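Local coordinates for leucine-rich repeat protein TpLRR (Treponema pallidum, PDB 6MLX), which is of unknown function but folds as a secreted, probably periplasmic, leucine-rich repeat solenoid of the BspA type, at residues Leu43-Val48 / Ser66-Ile71. Residues are numbered along the deposited sequence; the frame is centred on the assembly and turned at random.
Sequences LPVVEV and SSVRMI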
# COMPACT_ATOMS: atom_id res chain seq x y z
N LEU A 43 22.90 -9.45 -10.64
CA LEU A 43 21.75 -10.15 -10.08
C LEU A 43 20.55 -9.20 -10.00
O LEU A 43 20.73 -8.01 -9.73
CB LEU A 43 22.04 -10.72 -8.70
CG LEU A 43 22.88 -11.98 -8.78
CD1 LEU A 43 22.89 -12.72 -7.44
CD2 LEU A 43 22.40 -12.88 -9.92
N PRO A 44 19.34 -9.70 -10.25
CA PRO A 44 18.16 -8.82 -10.20
C PRO A 44 17.79 -8.45 -8.77
O PRO A 44 17.96 -9.23 -7.83
CB PRO A 44 17.07 -9.68 -10.84
CG PRO A 44 17.47 -11.08 -10.48
CD PRO A 44 18.98 -11.08 -10.62
N VAL A 45 17.28 -7.22 -8.63
CA VAL A 45 16.86 -6.70 -7.33
C VAL A 45 15.39 -7.08 -7.14
O VAL A 45 14.51 -6.53 -7.81
CB VAL A 45 17.06 -5.18 -7.25
CG1 VAL A 45 16.45 -4.64 -5.96
CG2 VAL A 45 18.55 -4.83 -7.32
N VAL A 46 15.12 -8.00 -6.21
CA VAL A 46 13.82 -8.65 -6.11
C VAL A 46 13.03 -8.27 -4.86
O VAL A 46 11.84 -8.63 -4.77
CB VAL A 46 13.96 -10.19 -6.18
CG1 VAL A 46 14.50 -10.60 -7.54
CG2 VAL A 46 14.86 -10.67 -5.08
N GLU A 47 13.63 -7.58 -3.90
CA GLU A 47 12.93 -7.30 -2.65
C GLU A 47 13.43 -5.99 -2.04
O GLU A 47 14.62 -5.68 -2.10
CB GLU A 47 13.11 -8.45 -1.66
CG GLU A 47 12.52 -8.22 -0.28
CD GLU A 47 12.58 -9.46 0.58
OE1 GLU A 47 12.54 -9.35 1.82
OE2 GLU A 47 12.66 -10.57 0.01
N VAL A 48 12.50 -5.21 -1.48
CA VAL A 48 12.83 -4.08 -0.62
C VAL A 48 12.54 -4.51 0.81
O VAL A 48 11.37 -4.62 1.20
CB VAL A 48 12.05 -2.81 -0.99
CG1 VAL A 48 12.39 -1.67 -0.03
CG2 VAL A 48 12.30 -2.40 -2.43
N SER A 66 10.92 -3.66 -12.30
CA SER A 66 9.97 -4.75 -12.47
C SER A 66 10.38 -6.04 -11.77
O SER A 66 9.52 -6.89 -11.50
CB SER A 66 9.74 -5.00 -13.96
OG SER A 66 10.95 -4.85 -14.68
N SER A 67 11.66 -6.18 -11.44
CA SER A 67 12.15 -7.36 -10.73
C SER A 67 11.73 -7.40 -9.27
O SER A 67 11.84 -8.47 -8.64
CB SER A 67 13.68 -7.40 -10.83
OG SER A 67 14.21 -6.09 -10.65
N VAL A 68 11.26 -6.30 -8.69
CA VAL A 68 10.92 -6.32 -7.27
C VAL A 68 9.59 -7.03 -7.08
O VAL A 68 8.56 -6.63 -7.64
CB VAL A 68 10.87 -4.90 -6.68
CG1 VAL A 68 10.21 -4.95 -5.31
CG2 VAL A 68 12.28 -4.33 -6.57
N ARG A 69 9.60 -8.09 -6.27
CA ARG A 69 8.44 -8.92 -6.00
C ARG A 69 7.78 -8.59 -4.68
O ARG A 69 6.59 -8.88 -4.51
CB ARG A 69 8.86 -10.39 -5.99
CG ARG A 69 9.44 -10.90 -7.30
CD ARG A 69 8.30 -11.24 -8.27
NE ARG A 69 8.77 -11.78 -9.55
CZ ARG A 69 9.01 -11.06 -10.65
NH1 ARG A 69 8.85 -9.73 -10.63
NH2 ARG A 69 9.45 -11.64 -11.77
N MET A 70 8.51 -7.97 -3.76
CA MET A 70 8.10 -7.89 -2.36
C MET A 70 8.56 -6.57 -1.76
O MET A 70 9.72 -6.18 -1.92
CB MET A 70 8.70 -9.07 -1.58
CG MET A 70 8.89 -8.79 -0.10
SD MET A 70 7.29 -8.97 0.66
CE MET A 70 7.08 -10.74 0.49
N ILE A 71 7.66 -5.89 -1.05
CA ILE A 71 8.00 -4.73 -0.24
C ILE A 71 7.74 -5.09 1.22
O ILE A 71 6.59 -5.37 1.59
CB ILE A 71 7.21 -3.48 -0.66
CG1 ILE A 71 7.56 -3.10 -2.10
CG2 ILE A 71 7.48 -2.31 0.29
CD1 ILE A 71 6.77 -1.93 -2.64
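Pro-44 opens the contact through CB of its ring, 4.1 Å from CB of Ser-67. At Val-45 the main chain takes over: the hydroxyl of Ser-67 donates to the carbonyl oxygen, OG of Ser-67 to O of Val-45 2.9 Å. A chi1 of 42° sets that hydroxyl between the backbone N and carbonyl carbon of Ser-67, and the donor stands above the carbonyl plane rather than on a lone pair. The amide N of Val-68 lies near this oxygen, but its N-H is badly angled and no bond forms. On the buried side, CG1 of Val-45 meets CG2 of Val-68 at 4.2 Å. Val-46 passes closest to the partner backbone, its CA-H directed at O of Ser-67, with CA and O 3.2 Å apart. The carbonyl O of Val-46 accepts the amide N of Arg-69 at 2.7 Å. That bond is straight at hydrogen (170°) yet again approaches from above the carbonyl plane. By CA, Val-46 is nearest Val-68 whereas Glu-47 is already opposite Met-70, so Arg-69 is an extra residue before the parallel bridges start. Parallel pairing begins at Glu-47 and Met-70, whose side chains run alongside each other on the same face: both CG atoms are anti to the backbone N and 3.7 Å apart, after which Glu-47 stays extended and Met-70 bends away. The amide N of Val-48 donates to O of Met-70 at 3.0 Å, nearly along the C=O axis, and a further backbone bond of Val-48 with Gly-72 carries the ladder on. Val-48 and Ile-71 turn to the opposite, buried face, where CG2 of Val-48 approaches CG1 of Val-68. This is parallel stacking of successive solenoid coils, consistent with the leucine-rich repeat family: strand 43-48 lies between parallel strands 22-27 and 70-71, the latter pairing onward with strand 93-94.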